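Local coordinates for protein prolyl-tRNA synthetase (Giardia lamblia ATCC 50803, PDB 3IAL) that probably charges tRNA(Pro) with L-proline in an ATP-dependent reaction and is captured here with the prolyl-adenylate intermediate bound, at residues B[26-31]-B[158-163]. Residues are numbered along the deposited sequence; the frame is centred on the assembly and turned at random.
Sequences DWFDAI and NTKPLI. With PR8 (5'-O-[(R)-hydroxy{[(2S)-pyrrolidin-2-ylcarbonyl]oxy}phosphoryl]adenosine), chain H.
Phe28 leaves helix 24-34 with CG anti to the backbone N (chi1 -173°), which directs the ring toward the 158-163 loop between strands 143-152 and 167-177 of the class II synthetase core. Phe28 CB starts beside the end of the Lys160 chain, 3.9 Å from Lys160 NZ. CG and CD2 both lie by Lys160 CE, Phe28 CD2 the closer at 3.5 Å, the methylene approaching the ring obliquely. Further out, Phe28 CE2 comes to 3.3 Å from Pro161 O, which sits at the ring edge, near its plane. Phe28 CZ shares Pro161 O with CE2 and also touches Ile163 CD1 and, obliquely, Leu162 CD1. Ile163 CD1, which CE1 meets as well, rides over one face, 4.2 Å from the Phe28 ring centroid in a CH-pi contact.

Lys160 stays extended until chi4 (80°), where the chain bends and carries the ammonium across to the carboxylate of Asp29. The resulting salt bridge, Lys160 NZ to Asp29 OD1, is 3.0 Å long, and the nitrogen meets the oxygen from above the carboxylate plane, 56° out of it. Ala25 O adds a weak hydrogen bond to the same ammonium.

Ile163 O lies 3.3 Å from N1 of the prolyl-adenylate (PR8), whose adenine is also bordered by Leu162 O; Thr275 and Arg276 hydrogen-bond these two carbonyls. Phe28 thus packs its edge against a carbonyl and its face under an isoleucine methyl, with an ion pair alongside. Leu162 and Ile163, touching Phe28 through their side chains, turn their carbonyl oxygens to the adenine, consistent with the helix backing the nucleotide pocket from its second shell.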
ATOM      1  N   ASP B  26     -13.947 -16.023  22.574  1.00 27.16           N
ATOM      2  CA  ASP B  26     -13.854 -14.910  23.536  1.00 27.37           C
ATOM      3  C   ASP B  26     -12.450 -14.307  23.618  1.00 25.92           C
ATOM      4  O   ASP B  26     -12.301 -13.098  23.765  1.00 25.30           O
ATOM      5  CB  ASP B  26     -14.288 -15.365  24.922  1.00 25.96           C
ATOM      6  CG  ASP B  26     -15.758 -15.708  24.980  1.00 28.31           C
ATOM      7  OD1 ASP B  26     -16.518 -15.197  24.134  1.00 30.91           O
ATOM      8  OD2 ASP B  26     -16.146 -16.485  25.867  1.00 27.73           O
ATOM      9  N   TRP B  27     -11.436 -15.161  23.534  1.00 25.47           N
ATOM     10  CA  TRP B  27     -10.042 -14.728  23.539  1.00 23.95           C
ATOM     11  C   TRP B  27      -9.785 -13.792  22.371  1.00 23.41           C
ATOM     12  O   TRP B  27      -9.196 -12.714  22.534  1.00 22.53           O
ATOM     13  CB  TRP B  27      -9.134 -15.955  23.469  1.00 23.98           C
ATOM     14  CG  TRP B  27      -7.693 -15.656  23.498  1.00 22.67           C
ATOM     15  CD1 TRP B  27      -6.878 -15.634  24.595  1.00 22.31           C
ATOM     16  CD2 TRP B  27      -6.870 -15.359  22.376  1.00 20.75           C
ATOM     17  NE1 TRP B  27      -5.587 -15.334  24.218  1.00 23.29           N
ATOM     18  CE2 TRP B  27      -5.559 -15.148  22.861  1.00 18.94           C
ATOM     19  CE3 TRP B  27      -7.107 -15.255  21.003  1.00 21.91           C
ATOM     20  CZ2 TRP B  27      -4.499 -14.843  22.022  1.00 21.14           C
ATOM     21  CZ3 TRP B  27      -6.043 -14.940  20.166  1.00 20.93           C
ATOM     22  CH2 TRP B  27      -4.765 -14.728  20.677  1.00 20.19           C
ATOM     23  N   PHE B  28     -10.246 -14.201  21.194  1.00 23.78           N
ATOM     24  CA  PHE B  28     -10.043 -13.429  19.963  1.00 24.65           C
ATOM     25  C   PHE B  28     -10.670 -12.043  20.045  1.00 24.61           C
ATOM     26  O   PHE B  28      -9.997 -11.044  19.783  1.00 26.10           O
ATOM     27  CB  PHE B  28     -10.611 -14.185  18.759  1.00 25.56           C
ATOM     28  CG  PHE B  28     -10.298 -13.548  17.438  1.00 26.30           C
ATOM     29  CD1 PHE B  28      -9.134 -13.871  16.760  1.00 27.04           C
ATOM     30  CD2 PHE B  28     -11.175 -12.625  16.869  1.00 28.96           C
ATOM     31  CE1 PHE B  28      -8.842 -13.298  15.521  1.00 28.90           C
ATOM     32  CE2 PHE B  28     -10.888 -12.036  15.640  1.00 28.52           C
ATOM     33  CZ  PHE B  28      -9.718 -12.376  14.963  1.00 29.78           C
ATOM     34  N   ASP B  29     -11.949 -11.981  20.412  1.00 26.04           N
ATOM     35  CA  ASP B  29     -12.647 -10.700  20.547  1.00 27.68           C
ATOM     36  C   ASP B  29     -11.975  -9.773  21.552  1.00 29.68           C
ATOM     37  O   ASP B  29     -11.802  -8.582  21.276  1.00 32.02           O
ATOM     38  CB  ASP B  29     -14.109 -10.904  20.952  1.00 29.94           C
ATOM     39  CG  ASP B  29     -14.958 -11.476  19.831  1.00 33.00           C
ATOM     40  OD1 ASP B  29     -14.576 -11.358  18.641  1.00 34.75           O
ATOM     41  OD2 ASP B  29     -16.012 -12.055  20.154  1.00 36.63           O
ATOM     42  N   ALA B  30     -11.590 -10.313  22.709  1.00 28.12           N
ATOM     43  CA  ALA B  30     -10.951  -9.510  23.746  1.00 26.64           C
ATOM     44  C   ALA B  30      -9.554  -9.016  23.301  1.00 26.16           C
ATOM     45  O   ALA B  30      -9.218  -7.843  23.481  1.00 27.25           O
ATOM     46  CB  ALA B  30     -10.862 -10.293  25.059  1.00 26.13           C
ATOM     47  N   ILE B  31      -8.752  -9.892  22.703  1.00 23.73           N
ATOM     48  CA  ILE B  31      -7.425  -9.472  22.244  1.00 23.60           C
ATOM     49  C   ILE B  31      -7.513  -8.416  21.125  1.00 24.54           C
ATOM     50  O   ILE B  31      -6.683  -7.515  21.084  1.00 25.07           O
ATOM     51  CB  ILE B  31      -6.511 -10.666  21.846  1.00 23.38           C
ATOM     52  CG1 ILE B  31      -5.031 -10.255  21.904  1.00 25.55           C
ATOM     53  CG2 ILE B  31      -6.871 -11.199  20.452  1.00 21.10           C
ATOM     54  CD1 ILE B  31      -4.608  -9.551  23.220  1.00 23.91           C
ATOM     55  N   ASN B 158     -22.999 -12.538  10.786  1.00 49.74           N
ATOM     56  CA  ASN B 158     -22.198 -12.763  11.995  1.00 48.05           C
ATOM     57  C   ASN B 158     -20.748 -12.349  11.777  1.00 44.45           C
ATOM     58  O   ASN B 158     -19.857 -13.196  11.624  1.00 45.83           O
ATOM     59  CB  ASN B 158     -22.259 -14.233  12.423  1.00 48.38           C
ATOM     60  CG  ASN B 158     -23.639 -14.651  12.871  1.00 52.14           C
ATOM     61  OD1 ASN B 158     -24.346 -13.896  13.549  1.00 51.43           O
ATOM     62  ND2 ASN B 158     -24.035 -15.866  12.498  1.00 55.13           N
ATOM     63  N   THR B 159     -20.522 -11.043  11.748  1.00 38.73           N
ATOM     64  CA  THR B 159     -19.215 -10.505  11.414  1.00 35.68           C
ATOM     65  C   THR B 159     -18.228 -10.683  12.579  1.00 33.43           C
ATOM     66  O   THR B 159     -18.596 -10.580  13.746  1.00 31.92           O
ATOM     67  CB  THR B 159     -19.293  -9.012  11.005  1.00 36.34           C
ATOM     68  OG1 THR B 159     -19.668  -8.210  12.127  1.00 30.63           O
ATOM     69  CG2 THR B 159     -20.307  -8.799   9.882  1.00 35.10           C
ATOM     70  N   LYS B 160     -16.977 -10.969  12.231  1.00 30.42           N
ATOM     71  CA  LYS B 160     -15.893 -11.113  13.189  1.00 29.61           C
ATOM     72  C   LYS B 160     -14.683 -10.448  12.540  1.00 27.83           C
ATOM     73  O   LYS B 160     -14.353 -10.770  11.395  1.00 26.77           O
ATOM     74  CB  LYS B 160     -15.629 -12.607  13.465  1.00 30.29           C
ATOM     75  CG  LYS B 160     -14.651 -12.920  14.626  1.00 34.86           C
ATOM     76  CD  LYS B 160     -14.865 -14.362  15.148  1.00 38.13           C
ATOM     77  CE  LYS B 160     -13.949 -14.742  16.337  1.00 40.25           C
ATOM     78  NZ  LYS B 160     -14.397 -14.233  17.699  1.00 37.48           N
ATOM     79  N   PRO B 161     -14.025  -9.508  13.244  1.00 26.65           N
ATOM     80  CA  PRO B 161     -12.858  -8.821  12.676  1.00 26.92           C
ATOM     81  C   PRO B 161     -11.849  -9.769  12.035  1.00 25.75           C
ATOM     82  O   PRO B 161     -11.547 -10.820  12.602  1.00 24.18           O
ATOM     83  CB  PRO B 161     -12.237  -8.128  13.891  1.00 27.09           C
ATOM     84  CG  PRO B 161     -13.379  -7.850  14.759  1.00 28.16           C
ATOM     85  CD  PRO B 161     -14.333  -9.004  14.586  1.00 28.08           C
ATOM     86  N   LEU B 162     -11.354  -9.389  10.853  1.00 25.28           N
ATOM     87  CA  LEU B 162     -10.329 -10.131  10.114  1.00 26.33           C
ATOM     88  C   LEU B 162     -10.841 -11.413   9.445  1.00 26.59           C
ATOM     89  O   LEU B 162     -10.363 -11.775   8.378  1.00 30.20           O
ATOM     90  CB  LEU B 162      -9.115 -10.465  10.995  1.00 25.57           C
ATOM     91  CG  LEU B 162      -8.519  -9.346  11.845  1.00 25.72           C
ATOM     92  CD1 LEU B 162      -7.318  -9.852  12.597  1.00 24.42           C
ATOM     93  CD2 LEU B 162      -8.128  -8.158  10.976  1.00 30.63           C
ATOM     94  N   ILE B 163     -11.801 -12.085  10.066  1.00 27.52           N
ATOM     95  CA  ILE B 163     -12.226 -13.427   9.661  1.00 29.32           C
ATOM     96  C   ILE B 163     -13.460 -13.382   8.753  1.00 29.73           C
ATOM     97  O   ILE B 163     -13.498 -14.058   7.739  1.00 32.92           O
ATOM     98  CB  ILE B 163     -12.488 -14.310  10.922  1.00 31.15           C
ATOM     99  CG1 ILE B 163     -11.155 -14.699  11.567  1.00 30.17           C
ATOM    100  CG2 ILE B 163     -13.299 -15.552  10.589  1.00 31.51           C
ATOM    101  CD1 ILE B 163     -11.292 -15.232  12.967  1.00 31.92           C
TER
HETATM  102  C   PR8 H 601     -11.059 -15.371  -4.870  1.00 41.68           C
HETATM  103  N   PR8 H 601     -10.826 -13.835  -6.720  1.00 37.95           N
HETATM  104  O   PR8 H 601     -11.858 -14.537  -4.440  1.00 39.80           O
HETATM  105  P   PR8 H 601     -11.396 -16.716  -2.807  0.70 54.76           P
HETATM  106  N1  PR8 H 601     -13.597 -11.822   5.291  0.70 38.84           N
HETATM  107  C2  PR8 H 601     -12.273 -11.937   5.279  0.70 36.35           C
HETATM  108  N3  PR8 H 601     -11.629 -12.627   4.336  0.70 36.19           N
HETATM  109  C4  PR8 H 601     -12.292 -13.240   3.356  0.70 40.17           C
HETATM  110  C5  PR8 H 601     -13.680 -13.149   3.341  0.70 44.07           C
HETATM  111  C6  PR8 H 601     -14.331 -12.420   4.333  0.70 44.75           C
HETATM  112  N6  PR8 H 601     -15.660 -12.316   4.327  0.70 47.85           N
HETATM  113  N7  PR8 H 601     -14.111 -13.830   2.286  0.70 45.67           N
HETATM  114  C8  PR8 H 601     -13.046 -14.332   1.659  0.70 49.61           C
HETATM  115  N9  PR8 H 601     -11.928 -13.983   2.311  0.70 48.94           N
HETATM  116  CA  PR8 H 601     -10.329 -15.115  -6.188  1.00 37.84           C
HETATM  117  CB  PR8 H 601      -8.848 -14.932  -5.904  1.00 35.99           C
HETATM  118  CD  PR8 H 601      -9.663 -13.023  -7.063  1.00 37.80           C
HETATM  119  CG  PR8 H 601      -8.632 -13.416  -5.997  1.00 35.60           C
HETATM  120  C1' PR8 H 601     -10.542 -14.373   1.898  0.70 52.31           C
HETATM  121  O10 PR8 H 601     -10.760 -16.561  -4.282  1.00 43.66           O
HETATM  122  O1P PR8 H 601     -12.867 -16.926  -2.821  0.70 56.60           O
HETATM  123  C2' PR8 H 601     -10.279 -15.890   2.057  0.70 54.66           C
HETATM  124  O2' PR8 H 601      -8.953 -16.107   2.566  0.70 47.98           O
HETATM  125  O2P PR8 H 601     -10.652 -17.986  -2.166  0.70 58.29           O
HETATM  126  C3' PR8 H 601     -10.303 -16.386   0.631  0.70 55.14           C
HETATM  127  O3' PR8 H 601      -9.545 -17.593   0.511  0.70 53.41           O
HETATM  128  C4' PR8 H 601      -9.551 -15.226   0.004  0.70 55.14           C
HETATM  129  O4' PR8 H 601     -10.329 -14.102   0.475  0.70 53.59           O
HETATM  130  C5' PR8 H 601      -9.579 -15.372  -1.502  0.70 54.00           C
HETATM  131  O5' PR8 H 601     -10.914 -15.435  -1.963  0.70 54.92           O